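Local coordinates for protein acetylene hydratase Ahy (Pelobacter acetylenicus, PDB 2E7Z) that hydrates acetylene to acetaldehyde, a reaction without net redox change, using a tungsten-bis(molybdopterin guanine dinucleotide) cofactor and a [4Fe-4S] cluster, at residues Q351-Y362 against F387-A397; E461-E470 against R513-I521. One frame throughout, in Å; residues are numbered along the deposited sequence.

Contact 1 (Q351-Y362 against F387-A397)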
loop_
_atom_site.group_PDB
_atom_site.type_symbol
_atom_site.label_atom_id
_atom_site.label_comp_id
_atom_site.label_asym_id
_atom_site.label_seq_id
_atom_site.Cartn_x
_atom_site.Cartn_y
_atom_site.Cartn_z
ATOM N N GLN A 351 6.724 3.227 -20.439
ATOM C CA GLN A 351 6.182 3.376 -19.090
ATOM C C GLN A 351 7.039 4.323 -18.277
ATOM O O GLN A 351 8.241 4.121 -18.148
ATOM C CB GLN A 351 6.102 2.020 -18.411
ATOM C CG GLN A 351 5.284 2.067 -17.090
ATOM C CD GLN A 351 4.972 0.665 -16.621
ATOM O OE1 GLN A 351 5.869 -0.184 -16.554
ATOM N NE2 GLN A 351 3.717 0.396 -16.319
ATOM N N LEU A 352 6.422 5.331 -17.653
ATOM C CA LEU A 352 7.247 6.309 -16.970
ATOM C C LEU A 352 7.910 5.711 -15.758
ATOM O O LEU A 352 7.276 5.030 -14.959
ATOM C CB LEU A 352 6.358 7.491 -16.566
ATOM C CG LEU A 352 5.972 8.327 -17.797
ATOM C CD1 LEU A 352 4.747 9.188 -17.554
ATOM C CD2 LEU A 352 7.106 9.223 -18.219
ATOM N N GLY A 353 9.212 5.961 -15.610
ATOM C CA GLY A 353 10.028 5.229 -14.655
ATOM C C GLY A 353 11.012 4.288 -15.328
ATOM O O GLY A 353 12.042 3.959 -14.741
ATOM N N THR A 354 10.724 3.898 -16.562
ATOM C CA THR A 354 11.639 2.993 -17.259
ATOM C C THR A 354 13.039 3.605 -17.351
ATOM O O THR A 354 14.025 2.871 -17.267
ATOM C CB THR A 354 11.073 2.629 -18.636
ATOM O OG1 THR A 354 9.807 1.979 -18.463
ATOM C CG2 THR A 354 12.014 1.640 -19.385
ATOM N N GLU A 355 13.129 4.922 -17.492
ATOM C CA GLU A 355 14.394 5.609 -17.670
ATOM C C GLU A 355 15.036 6.065 -16.360
ATOM O O GLU A 355 16.175 6.567 -16.385
ATOM C CB GLU A 355 14.230 6.807 -18.622
ATOM C CG GLU A 355 13.705 6.473 -20.014
ATOM C CD GLU A 355 14.476 5.380 -20.733
ATOM O OE1 GLU A 355 15.732 5.422 -20.761
ATOM O OE2 GLU A 355 13.819 4.472 -21.288
ATOM N N THR A 356 14.355 5.866 -15.226
ATOM C CA THR A 356 14.856 6.342 -13.945
ATOM C C THR A 356 14.928 5.240 -12.905
ATOM O O THR A 356 16.011 4.974 -12.370
ATOM C CB THR A 356 13.980 7.490 -13.393
ATOM O OG1 THR A 356 12.605 7.074 -13.376
ATOM C CG2 THR A 356 14.143 8.745 -14.260
ATOM N N TYR A 357 13.792 4.587 -12.651
ATOM C CA TYR A 357 13.688 3.468 -11.728
ATOM C C TYR A 357 12.899 2.334 -12.386
ATOM O O TYR A 357 11.723 2.095 -12.077
ATOM C CB TYR A 357 13.056 3.903 -10.414
ATOM C CG TYR A 357 13.880 4.943 -9.736
ATOM C CD1 TYR A 357 14.917 4.571 -8.898
ATOM C CD2 TYR A 357 13.587 6.310 -9.890
ATOM C CE1 TYR A 357 15.695 5.521 -8.256
ATOM C CE2 TYR A 357 14.359 7.269 -9.263
ATOM C CZ TYR A 357 15.423 6.865 -8.457
ATOM O OH TYR A 357 16.190 7.818 -7.826
ATOM N N PRO A 358 13.539 1.648 -13.332
ATOM C CA PRO A 358 12.831 0.637 -14.126
ATOM C C PRO A 358 12.355 -0.612 -13.367
ATOM O O PRO A 358 11.534 -1.357 -13.886
ATOM C CB PRO A 358 13.879 0.252 -15.201
ATOM C CG PRO A 358 15.184 0.567 -14.529
ATOM C CD PRO A 358 14.926 1.839 -13.812
ATOM N N PHE A 359 12.905 -0.890 -12.194
ATOM C CA PHE A 359 12.596 -2.163 -11.503
ATOM C C PHE A 359 11.100 -2.565 -11.569
ATOM O O PHE A 359 10.751 -3.644 -12.022
ATOM C CB PHE A 359 13.111 -2.111 -10.064
ATOM C CG PHE A 359 12.707 -3.296 -9.207
ATOM C CD1 PHE A 359 12.547 -4.566 -9.761
ATOM C CD2 PHE A 359 12.555 -3.142 -7.847
ATOM C CE1 PHE A 359 12.151 -5.654 -8.969
ATOM C CE2 PHE A 359 12.189 -4.231 -7.034
ATOM C CZ PHE A 359 11.985 -5.489 -7.610
ATOM N N LEU A 360 10.213 -1.680 -11.122
ATOM C CA LEU A 360 8.804 -2.051 -10.974
ATOM C C LEU A 360 7.960 -1.891 -12.247
ATOM O O LEU A 360 6.752 -2.194 -12.259
ATOM C CB LEU A 360 8.206 -1.301 -9.779
ATOM C CG LEU A 360 8.786 -1.689 -8.394
ATOM C CD1 LEU A 360 8.368 -0.726 -7.292
ATOM C CD2 LEU A 360 8.486 -3.184 -8.029
ATOM N N THR A 361 8.606 -1.433 -13.318
ATOM C CA THR A 361 7.982 -1.332 -14.626
ATOM C C THR A 361 7.900 -2.672 -15.329
ATOM O O THR A 361 8.539 -3.641 -14.907
ATOM C CB THR A 361 8.701 -0.340 -15.565
ATOM O OG1 THR A 361 9.966 -0.923 -15.969
ATOM C CG2 THR A 361 8.909 1.042 -14.909
ATOM N N TYR A 362 7.142 -2.719 -16.420
ATOM C CA TYR A 362 7.192 -3.900 -17.302
ATOM C C TYR A 362 8.620 -4.309 -17.621
ATOM O O TYR A 362 8.945 -5.514 -17.629
ATOM C CB TYR A 362 6.510 -3.645 -18.626
ATOM C CG TYR A 362 5.006 -3.581 -18.566
ATOM C CD1 TYR A 362 4.251 -4.750 -18.452
ATOM C CD2 TYR A 362 4.343 -2.357 -18.685
ATOM C CE1 TYR A 362 2.857 -4.700 -18.435
ATOM C CE2 TYR A 362 2.934 -2.285 -18.636
ATOM C CZ TYR A 362 2.210 -3.463 -18.530
ATOM O OH TYR A 362 0.844 -3.445 -18.532
ATOM N N PHE A 387 3.579 -3.823 -12.563
ATOM C CA PHE A 387 3.830 -3.216 -13.883
ATOM C C PHE A 387 3.413 -1.758 -13.776
ATOM O O PHE A 387 2.410 -1.293 -14.346
ATOM C CB PHE A 387 3.128 -3.973 -15.015
ATOM C CG PHE A 387 3.212 -5.473 -14.864
ATOM C CD1 PHE A 387 4.447 -6.096 -14.758
ATOM C CD2 PHE A 387 2.079 -6.274 -14.827
ATOM C CE1 PHE A 387 4.554 -7.470 -14.588
ATOM C CE2 PHE A 387 2.188 -7.680 -14.693
ATOM C CZ PHE A 387 3.441 -8.261 -14.566
ATOM N N MET A 388 4.184 -1.031 -12.985
ATOM C CA MET A 388 3.755 0.286 -12.519
ATOM C C MET A 388 4.666 1.397 -12.967
ATOM O O MET A 388 5.911 1.296 -12.945
ATOM C CB MET A 388 3.692 0.307 -10.982
ATOM C CG MET A 388 2.918 -0.856 -10.369
ATOM S SD MET A 388 2.716 -0.713 -8.577
ATOM C CE MET A 388 4.326 -1.307 -7.984
ATOM N N ALA A 389 4.037 2.522 -13.290
ATOM C CA ALA A 389 4.785 3.743 -13.490
ATOM C C ALA A 389 5.309 4.238 -12.156
ATOM O O ALA A 389 4.625 4.172 -11.135
ATOM C CB ALA A 389 3.890 4.824 -14.141
ATOM N N ASN A 390 6.499 4.811 -12.165
ATOM C CA ASN A 390 7.081 5.391 -10.978
ATOM C C ASN A 390 6.329 6.706 -10.701
ATOM O O ASN A 390 6.193 7.528 -11.599
ATOM C CB ASN A 390 8.548 5.713 -11.221
ATOM C CG ASN A 390 9.207 6.364 -10.033
ATOM O OD1 ASN A 390 9.357 7.573 -10.025
ATOM N ND2 ASN A 390 9.622 5.564 -9.028
ATOM N N PRO A 391 5.809 6.909 -9.476
ATOM C CA PRO A 391 5.035 8.150 -9.238
ATOM C C PRO A 391 5.797 9.444 -9.487
ATOM O O PRO A 391 5.238 10.390 -10.047
ATOM C CB PRO A 391 4.635 8.025 -7.747
ATOM C CG PRO A 391 4.567 6.508 -7.564
ATOM C CD PRO A 391 5.786 6.043 -8.290
ATOM N N THR A 392 7.054 9.520 -9.061
ATOM C CA THR A 392 7.820 10.726 -9.297
ATOM C C THR A 392 7.958 10.970 -10.806
ATOM O O THR A 392 7.813 12.089 -11.273
ATOM C CB THR A 392 9.229 10.600 -8.623
ATOM O OG1 THR A 392 9.029 10.449 -7.209
ATOM C CG2 THR A 392 10.081 11.833 -8.895
ATOM N N ALA A 393 8.245 9.917 -11.583
ATOM C CA ALA A 393 8.304 10.084 -13.038
ATOM C C ALA A 393 6.953 10.530 -13.598
ATOM O O ALA A 393 6.897 11.366 -14.516
ATOM C CB ALA A 393 8.756 8.809 -13.728
ATOM N N LEU A 394 5.875 9.954 -13.064
ATOM C CA LEU A 394 4.555 10.292 -13.591
ATOM C C LEU A 394 4.209 11.766 -13.320
ATOM O O LEU A 394 3.810 12.500 -14.238
ATOM C CB LEU A 394 3.502 9.371 -12.992
ATOM C CG LEU A 394 2.075 9.672 -13.447
ATOM C CD1 LEU A 394 1.915 9.547 -15.010
ATOM C CD2 LEU A 394 1.127 8.762 -12.700
ATOM N N PHE A 395 4.342 12.198 -12.059
ATOM C CA PHE A 395 4.003 13.585 -11.743
ATOM C C PHE A 395 4.960 14.547 -12.419
ATOM O O PHE A 395 4.599 15.622 -12.840
ATOM C CB PHE A 395 3.932 13.818 -10.228
ATOM C CG PHE A 395 2.725 13.189 -9.591
ATOM C CD1 PHE A 395 1.440 13.644 -9.885
ATOM C CD2 PHE A 395 2.875 12.134 -8.704
ATOM C CE1 PHE A 395 0.331 13.050 -9.287
ATOM C CE2 PHE A 395 1.798 11.524 -8.100
ATOM C CZ PHE A 395 0.514 11.984 -8.390
ATOM N N THR A 396 6.211 14.129 -12.581
ATOM C CA THR A 396 7.161 14.985 -13.293
ATOM C C THR A 396 6.794 15.136 -14.764
ATOM O O THR A 396 6.890 16.226 -15.315
ATOM C CB THR A 396 8.590 14.459 -13.110
ATOM O OG1 THR A 396 8.923 14.578 -11.726
ATOM C CG2 THR A 396 9.586 15.248 -13.919
ATOM N N ALA A 397 6.310 14.066 -15.386
ATOM C CA ALA A 397 5.904 14.177 -16.792
ATOM C C ALA A 397 4.669 15.050 -16.886
ATOM O O ALA A 397 4.542 15.879 -17.776
ATOM C CB ALA A 397 5.638 12.800 -17.374
HETATM O O HOH W 1 11.436 8.630 -11.517
HETATM O O HOH W 2 8.385 2.099 -11.760
HETATM O O HOH W 3 5.748 -4.387 -10.802
#
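With CG anti to the backbone N (chi1 -169°) and the chain extended beyond it, Gln351 lays its amide along the backbone of Phe387-Ala389. NE2 gives a weak, bent bond to Phe387 O (2.9 Å), while OE1 accepts from Tyr362 N, which lies nearly along the C=O axis. A glutamine suits this place because one amide can donate and accept at once; NE2 also donates to Pro129 O. A leucine here would probably leave Tyr362 N without its acceptor and Pro129 O without this donor, and the weak bond to Phe387 O would go too.

Two backbone bonds fix the register: Met388 N to Leu360 O, almost straight at 175°, and Asn390 N to Leu352 O (2.9 Å). Asn390 is the N-cap of helix 391-400; its OD1 accepts from Ala393 N in the carbonyl plane, on a lone pair, and a water bridges OD1 to Thr356 OG1. Gly353 closes against this helix start: a side chain on it would collide with Asn390 CB, and the small Ala393 CB comes to 3.4 Å from Gly353 N. Leu352 CD1 touches both Leu394 CD1 (3.8 Å) and Ala397 CB (3.7 Å), a branched apolar end against apolar helix residues. At the other end Phe387 CB sits over one face of the Tyr362 ring, 3.6 Å from its centroid, a CH-pi contact; the two rings are nearly parallel but slid so far apart that they barely overlap. Tyr362 OH is hydrogen-bonded to His340.

The contact thus joins the loop between helices 345-350 and 362-365 to residues 387-390 and the first turns of helix 391-400 that follows. Helix 118-126 packs on Gln351 and Tyr362, helix 140-150 on Leu360, and helix 423-431 on Phe395.

Contact 2 (E461-E470 against R513-I521). With MGD (2-amino-5,6-dimercapto-7-methyl-3,7,8a,9-tetrahydro-8-oxa-1,3,9,10-tetraaza-anthracen-4-one guanosine dinucleotide), chain E.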
loop_
_atom_site.group_PDB
_atom_site.type_symbol
_atom_site.label_atom_id
_atom_site.label_comp_id
_atom_site.label_asym_id
_atom_site.label_seq_id
_atom_site.Cartn_x
_atom_site.Cartn_y
_atom_site.Cartn_z
ATOM N N GLU A 461 -22.812 -1.201 -0.279
ATOM C CA GLU A 461 -23.709 -1.097 -1.424
ATOM C C GLU A 461 -23.312 -2.007 -2.578
ATOM O O GLU A 461 -23.780 -1.815 -3.720
ATOM C CB GLU A 461 -23.746 0.342 -1.945
ATOM C CG GLU A 461 -24.138 1.388 -0.890
ATOM C CD GLU A 461 -23.924 2.821 -1.364
ATOM O OE1 GLU A 461 -23.116 3.050 -2.308
ATOM O OE2 GLU A 461 -24.574 3.715 -0.781
ATOM N N ARG A 462 -22.455 -2.996 -2.321
ATOM C CA ARG A 462 -21.943 -3.793 -3.429
ATOM C C ARG A 462 -21.570 -5.215 -3.043
ATOM O O ARG A 462 -21.062 -5.451 -1.944
ATOM C CB ARG A 462 -20.720 -3.091 -4.044
ATOM C CG ARG A 462 -19.498 -2.959 -3.088
ATOM C CD ARG A 462 -18.468 -2.034 -3.701
ATOM N NE ARG A 462 -17.310 -1.829 -2.833
ATOM C CZ ARG A 462 -16.708 -0.646 -2.667
ATOM N NH1 ARG A 462 -15.651 -0.546 -1.875
ATOM N NH2 ARG A 462 -17.141 0.432 -3.326
ATOM N N PRO A 463 -21.758 -6.154 -3.977
ATOM C CA PRO A 463 -21.195 -7.490 -3.771
ATOM C C PRO A 463 -19.708 -7.461 -4.131
ATOM O O PRO A 463 -19.295 -6.624 -4.942
ATOM C CB PRO A 463 -21.937 -8.324 -4.798
ATOM C CG PRO A 463 -22.156 -7.381 -5.948
ATOM C CD PRO A 463 -22.404 -6.023 -5.301
ATOM N N VAL A 464 -18.931 -8.363 -3.559
ATOM C CA VAL A 464 -17.524 -8.528 -3.949
ATOM C C VAL A 464 -17.137 -9.995 -3.922
ATOM O O VAL A 464 -17.446 -10.707 -2.966
ATOM C CB VAL A 464 -16.557 -7.766 -2.980
ATOM C CG1 VAL A 464 -15.096 -7.963 -3.411
ATOM C CG2 VAL A 464 -16.869 -6.285 -2.929
ATOM N N VAL A 465 -16.467 -10.430 -4.986
ATOM C CA VAL A 465 -15.713 -11.673 -4.950
ATOM C C VAL A 465 -14.246 -11.313 -4.776
ATOM O O VAL A 465 -13.707 -10.498 -5.520
ATOM C CB VAL A 465 -15.905 -12.480 -6.266
ATOM C CG1 VAL A 465 -14.868 -13.617 -6.407
ATOM C CG2 VAL A 465 -17.320 -13.041 -6.335
ATOM N N GLN A 466 -13.609 -11.944 -3.793
ATOM C CA GLN A 466 -12.170 -11.766 -3.564
ATOM C C GLN A 466 -11.413 -12.975 -4.106
ATOM O O GLN A 466 -12.023 -14.002 -4.400
ATOM C CB GLN A 466 -11.910 -11.640 -2.066
ATOM C CG GLN A 466 -12.499 -10.351 -1.517
ATOM C CD GLN A 466 -12.002 -10.009 -0.128
ATOM O OE1 GLN A 466 -11.916 -10.882 0.723
ATOM N NE2 GLN A 466 -11.682 -8.724 0.106
ATOM N N PRO A 467 -10.071 -12.895 -4.192
ATOM C CA PRO A 467 -9.227 -11.760 -3.788
ATOM C C PRO A 467 -9.038 -10.703 -4.874
ATOM O O PRO A 467 -8.992 -11.037 -6.061
ATOM C CB PRO A 467 -7.885 -12.434 -3.485
ATOM C CG PRO A 467 -7.826 -13.599 -4.482
ATOM C CD PRO A 467 -9.278 -14.076 -4.596
ATOM N N ASN A 468 -8.936 -9.437 -4.456
ATOM C CA ASN A 468 -8.670 -8.351 -5.391
ATOM C C ASN A 468 -7.269 -7.778 -5.376
ATOM O O ASN A 468 -6.961 -6.819 -6.091
ATOM C CB ASN A 468 -9.746 -7.317 -5.219
ATOM C CG ASN A 468 -11.089 -7.877 -5.658
ATOM O OD1 ASN A 468 -11.996 -8.106 -4.847
ATOM N ND2 ASN A 468 -11.178 -8.202 -6.944
ATOM N N TRP A 469 -6.419 -8.439 -4.588
ATOM C CA TRP A 469 -4.980 -8.373 -4.784
ATOM C C TRP A 469 -4.594 -9.778 -5.205
ATOM O O TRP A 469 -4.676 -10.724 -4.408
ATOM C CB TRP A 469 -4.264 -7.992 -3.487
ATOM C CG TRP A 469 -4.284 -6.509 -3.152
ATOM C CD1 TRP A 469 -4.455 -5.465 -4.012
ATOM C CD2 TRP A 469 -4.068 -5.936 -1.859
ATOM N NE1 TRP A 469 -4.358 -4.273 -3.330
ATOM C CE2 TRP A 469 -4.132 -4.537 -2.004
ATOM C CE3 TRP A 469 -3.853 -6.475 -0.581
ATOM C CZ2 TRP A 469 -3.983 -3.671 -0.928
ATOM C CZ3 TRP A 469 -3.710 -5.609 0.482
ATOM C CH2 TRP A 469 -3.767 -4.231 0.307
ATOM N N GLU A 470 -4.217 -9.913 -6.470
ATOM C CA GLU A 470 -3.949 -11.238 -7.017
ATOM C C GLU A 470 -2.679 -11.795 -6.431
ATOM O O GLU A 470 -1.600 -11.189 -6.535
ATOM C CB GLU A 470 -3.911 -11.165 -8.536
ATOM C CG GLU A 470 -3.654 -12.522 -9.199
ATOM C CD GLU A 470 -4.568 -12.813 -10.388
ATOM O OE1 GLU A 470 -5.755 -13.130 -10.166
ATOM O OE2 GLU A 470 -4.103 -12.762 -11.552
ATOM N N ARG A 513 -21.343 -5.178 -13.703
ATOM C CA ARG A 513 -20.444 -5.770 -12.744
ATOM C C ARG A 513 -20.875 -7.186 -12.374
ATOM O O ARG A 513 -20.037 -8.036 -12.147
ATOM C CB ARG A 513 -20.252 -4.879 -11.519
ATOM C CG ARG A 513 -19.214 -5.471 -10.552
ATOM C CD ARG A 513 -19.010 -4.644 -9.303
ATOM N NE ARG A 513 -20.309 -4.375 -8.699
ATOM C CZ ARG A 513 -20.576 -3.425 -7.807
ATOM N NH1 ARG A 513 -19.590 -2.701 -7.281
ATOM N NH2 ARG A 513 -21.847 -3.184 -7.425
ATOM N N LEU A 514 -22.169 -7.452 -12.324
ATOM C CA LEU A 514 -22.600 -8.792 -11.944
ATOM C C LEU A 514 -22.164 -9.807 -12.993
ATOM O O LEU A 514 -21.711 -10.912 -12.663
ATOM C CB LEU A 514 -24.111 -8.840 -11.718
ATOM C CG LEU A 514 -24.695 -10.210 -11.368
ATOM C CD1 LEU A 514 -24.038 -10.816 -10.126
ATOM C CD2 LEU A 514 -26.202 -10.069 -11.202
ATOM N N GLU A 515 -22.278 -9.451 -14.264
ATOM C CA GLU A 515 -21.801 -10.392 -15.285
ATOM C C GLU A 515 -20.295 -10.624 -15.193
ATOM O O GLU A 515 -19.795 -11.731 -15.427
ATOM C CB GLU A 515 -22.175 -9.906 -16.689
ATOM C CG GLU A 515 -23.652 -10.036 -17.017
ATOM C CD GLU A 515 -23.988 -9.817 -18.494
ATOM O OE1 GLU A 515 -23.089 -9.694 -19.353
ATOM O OE2 GLU A 515 -25.203 -9.755 -18.762
ATOM N N LEU A 516 -19.560 -9.569 -14.875
ATOM C CA LEU A 516 -18.120 -9.661 -14.699
ATOM C C LEU A 516 -17.753 -10.513 -13.478
ATOM O O LEU A 516 -16.843 -11.360 -13.568
ATOM C CB LEU A 516 -17.555 -8.244 -14.599
ATOM C CG LEU A 516 -16.048 -8.136 -14.299
ATOM C CD1 LEU A 516 -15.211 -8.864 -15.375
ATOM C CD2 LEU A 516 -15.672 -6.664 -14.259
ATOM N N ILE A 517 -18.477 -10.329 -12.369
ATOM C CA ILE A 517 -18.344 -11.228 -11.217
ATOM C C ILE A 517 -18.577 -12.693 -11.634
ATOM O O ILE A 517 -17.784 -13.577 -11.316
ATOM C CB ILE A 517 -19.286 -10.798 -10.047
ATOM C CG1 ILE A 517 -18.749 -9.532 -9.355
ATOM C CG2 ILE A 517 -19.442 -11.954 -9.067
ATOM C CD1 ILE A 517 -19.779 -8.838 -8.416
ATOM N N ASN A 518 -19.642 -12.945 -12.374
ATOM C CA ASN A 518 -19.938 -14.316 -12.767
ATOM C C ASN A 518 -18.860 -14.865 -13.668
ATOM O O ASN A 518 -18.591 -16.068 -13.630
ATOM C CB ASN A 518 -21.321 -14.390 -13.418
ATOM C CG ASN A 518 -22.422 -14.358 -12.399
ATOM O OD1 ASN A 518 -22.233 -14.799 -11.276
ATOM N ND2 ASN A 518 -23.582 -13.839 -12.788
ATOM N N TYR A 519 -18.229 -13.997 -14.455
ATOM C CA TYR A 519 -17.078 -14.435 -15.261
ATOM C C TYR A 519 -15.863 -14.788 -14.386
ATOM O O TYR A 519 -15.235 -15.835 -14.567
ATOM C CB TYR A 519 -16.706 -13.372 -16.306
ATOM C CG TYR A 519 -15.503 -13.794 -17.153
ATOM C CD1 TYR A 519 -15.563 -14.891 -18.009
ATOM C CD2 TYR A 519 -14.290 -13.100 -17.063
ATOM C CE1 TYR A 519 -14.445 -15.280 -18.740
ATOM C CE2 TYR A 519 -13.179 -13.471 -17.808
ATOM C CZ TYR A 519 -13.271 -14.557 -18.641
ATOM O OH TYR A 519 -12.154 -14.932 -19.364
ATOM N N ARG A 520 -15.553 -13.929 -13.408
ATOM C CA ARG A 520 -14.458 -14.204 -12.489
ATOM C C ARG A 520 -14.612 -15.594 -11.840
ATOM O O ARG A 520 -13.636 -16.337 -11.726
ATOM C CB ARG A 520 -14.400 -13.075 -11.450
ATOM C CG ARG A 520 -13.426 -13.223 -10.305
ATOM C CD ARG A 520 -11.962 -12.980 -10.730
ATOM N NE ARG A 520 -11.154 -12.786 -9.512
ATOM C CZ ARG A 520 -9.930 -13.273 -9.277
ATOM N NH1 ARG A 520 -9.269 -14.059 -10.144
ATOM N NH2 ARG A 520 -9.382 -13.016 -8.103
ATOM N N ILE A 521 -15.840 -15.938 -11.416
ATOM C CA ILE A 521 -16.074 -17.232 -10.772
ATOM C C ILE A 521 -16.499 -18.348 -11.713
ATOM O O ILE A 521 -16.801 -19.455 -11.256
ATOM C CB ILE A 521 -17.087 -17.101 -9.593
ATOM C CG1 ILE A 521 -18.483 -16.744 -10.123
ATOM C CG2 ILE A 521 -16.560 -16.105 -8.589
ATOM C CD1 ILE A 521 -19.581 -16.640 -9.054
HETATM P PB MGD E . -6.120 7.894 0.114
HETATM O O1B MGD E . -4.931 8.602 -0.487
HETATM O O2B MGD E . -6.714 8.386 1.382
HETATM O O3B MGD E . -5.807 6.341 0.366
HETATM O O3A MGD E . -3.762 5.105 -0.410
HETATM P PA MGD E . -5.359 5.162 -0.630
HETATM O O1A MGD E . -6.041 3.936 -0.102
HETATM O O2A MGD E . -5.549 5.568 -2.061
HETATM O "O5'" MGD E . -7.250 7.888 -1.035
HETATM C "C5'" MGD E . -8.318 6.960 -0.948
HETATM C "C4'" MGD E . -9.517 7.633 -1.586
HETATM O "O4'" MGD E . -10.513 6.619 -1.789
HETATM C "C3'" MGD E . -10.206 8.648 -0.679
HETATM O "O3'" MGD E . -10.274 9.910 -1.362
HETATM C "C2'" MGD E . -11.609 8.082 -0.375
HETATM O "O2'" MGD E . -12.676 9.044 -0.256
HETATM C "C1'" MGD E . -11.822 7.194 -1.573
HETATM N N9 MGD E . -12.702 6.032 -1.379
HETATM C C8 MGD E . -12.786 5.229 -0.290
HETATM N N7 MGD E . -13.626 4.205 -0.515
HETATM C C5 MGD E . -14.033 4.313 -1.799
HETATM C C6 MGD E . -14.909 3.579 -2.695
HETATM O O6 MGD E . -15.495 2.540 -2.323
HETATM N N1 MGD E . -15.016 4.057 -3.946
HETATM C C2 MGD E . -14.468 5.185 -4.387
HETATM N N2 MGD E . -14.664 5.552 -5.686
HETATM N N3 MGD E . -13.662 5.911 -3.619
HETATM C C4 MGD E . -13.425 5.507 -2.355
HETATM C C10 MGD E . -3.267 4.319 0.674
HETATM C C11 MGD E . -1.784 4.137 0.437
HETATM O O11 MGD E . -1.208 5.432 0.592
HETATM C C12 MGD E . -1.212 3.166 1.441
HETATM S S12 MGD E . -1.952 1.632 1.595
HETATM C C13 MGD E . -0.115 3.474 2.152
HETATM S S13 MGD E . 0.484 2.458 3.382
HETATM C C14 MGD E . 0.661 4.738 1.945
HETATM N N15 MGD E . 0.518 5.661 3.060
HETATM C C16 MGD E . 1.116 6.870 2.857
HETATM C C17 MGD E . 1.711 7.688 3.923
HETATM O O17 MGD E . 1.704 7.288 5.108
HETATM N N18 MGD E . 2.266 8.865 3.572
HETATM C C19 MGD E . 2.301 9.323 2.296
HETATM N N19 MGD E . 2.865 10.516 2.010
HETATM N N20 MGD E . 1.753 8.637 1.285
HETATM C C21 MGD E . 1.185 7.444 1.501
HETATM N N22 MGD E . 0.674 6.761 0.474
HETATM C C23 MGD E . 0.215 5.396 0.629
HETATM O O HOH W 4 -23.102 -0.948 -6.141
HETATM O O HOH W 5 -11.669 -10.999 -7.420
HETATM O O HOH W 6 -6.684 -14.297 -7.928
#
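Part of the pocket for the guanine of one molybdopterin guanine dinucleotide lies here, where the loop 461-470 carries Arg462 and rests on helix 513-520. Arg462 NH1 (3.1 Å) and NH2 (2.9 Å) both donate to MGD O6, which lies at the edge of the guanidinium, so one carbonyl oxygen is gripped by two N-H groups. The extended chain from CG to NE carries this group away from the helix to the base, and Asp457 and Gln7 hold it from the protein side.

Arg513 comes from the helix with its chain bent at chi3 (51°), and its guanidinium lies with one face over Pro463 CD, 3.6 Å from NH2. Arg462 CB approaches NH1 obliquely, and the two guanidinium planes stand 69° apart. A water links Arg513 NH2 to Glu461 O; NH1 makes a salt bridge to Asp457, and the guanidinium has a further polar partner in Ser114.

Along the middle the contact is apolar. Ile517 sets CD1 against Pro463 CG (3.7 Å) and CG2 against Val465 CG2 (3.6 Å), while Val465 CG1 meets Ile521 CG2 (3.7 Å). The methyl groups of the branched residues and the proline ring meet as apolar surfaces of loop and helix, and Trp528 of the following helix packs on both Pro463 and Val465.

At the far end Arg520 NH2 donates weakly to Pro467 O (2.9 Å), at the edge of its guanidinium. A water takes NE and donates to Val465 O and Pro467 O. Glu470 OE1 makes a long salt bridge to Arg520 NH1, supplemented by a second water; NH1 also donates to Val332 O, and Ser335 is hydrogen-bonded to the other carboxylate oxygen.

Asp457 takes a salt bridge from each arginine, one on each carboxylate oxygen, so it probably ties Arg513, in the second shell, to the Arg462 that reads the base.

The contacts follow one another in series: contact 1 is complete before contact 2 opens. Their centres lie about 29 Å apart and their nearest atoms about 9 Å, without touching. Between them the chain runs through strands 408-412, 435-440 and 452-455, neighbours in one mixed sheet. Contact 1 flanks the cofactor region, the side chain of Leu394 about 6 Å from that of Tyr420, whereas contact 2 reaches a cofactor directly through Arg462. Contact 1 thus lies near cofactor-binding residues without reaching the MGD itself, the side chain of Met388 staying about 11 Å from it, while contact 2 supplies part of the guanine pocket.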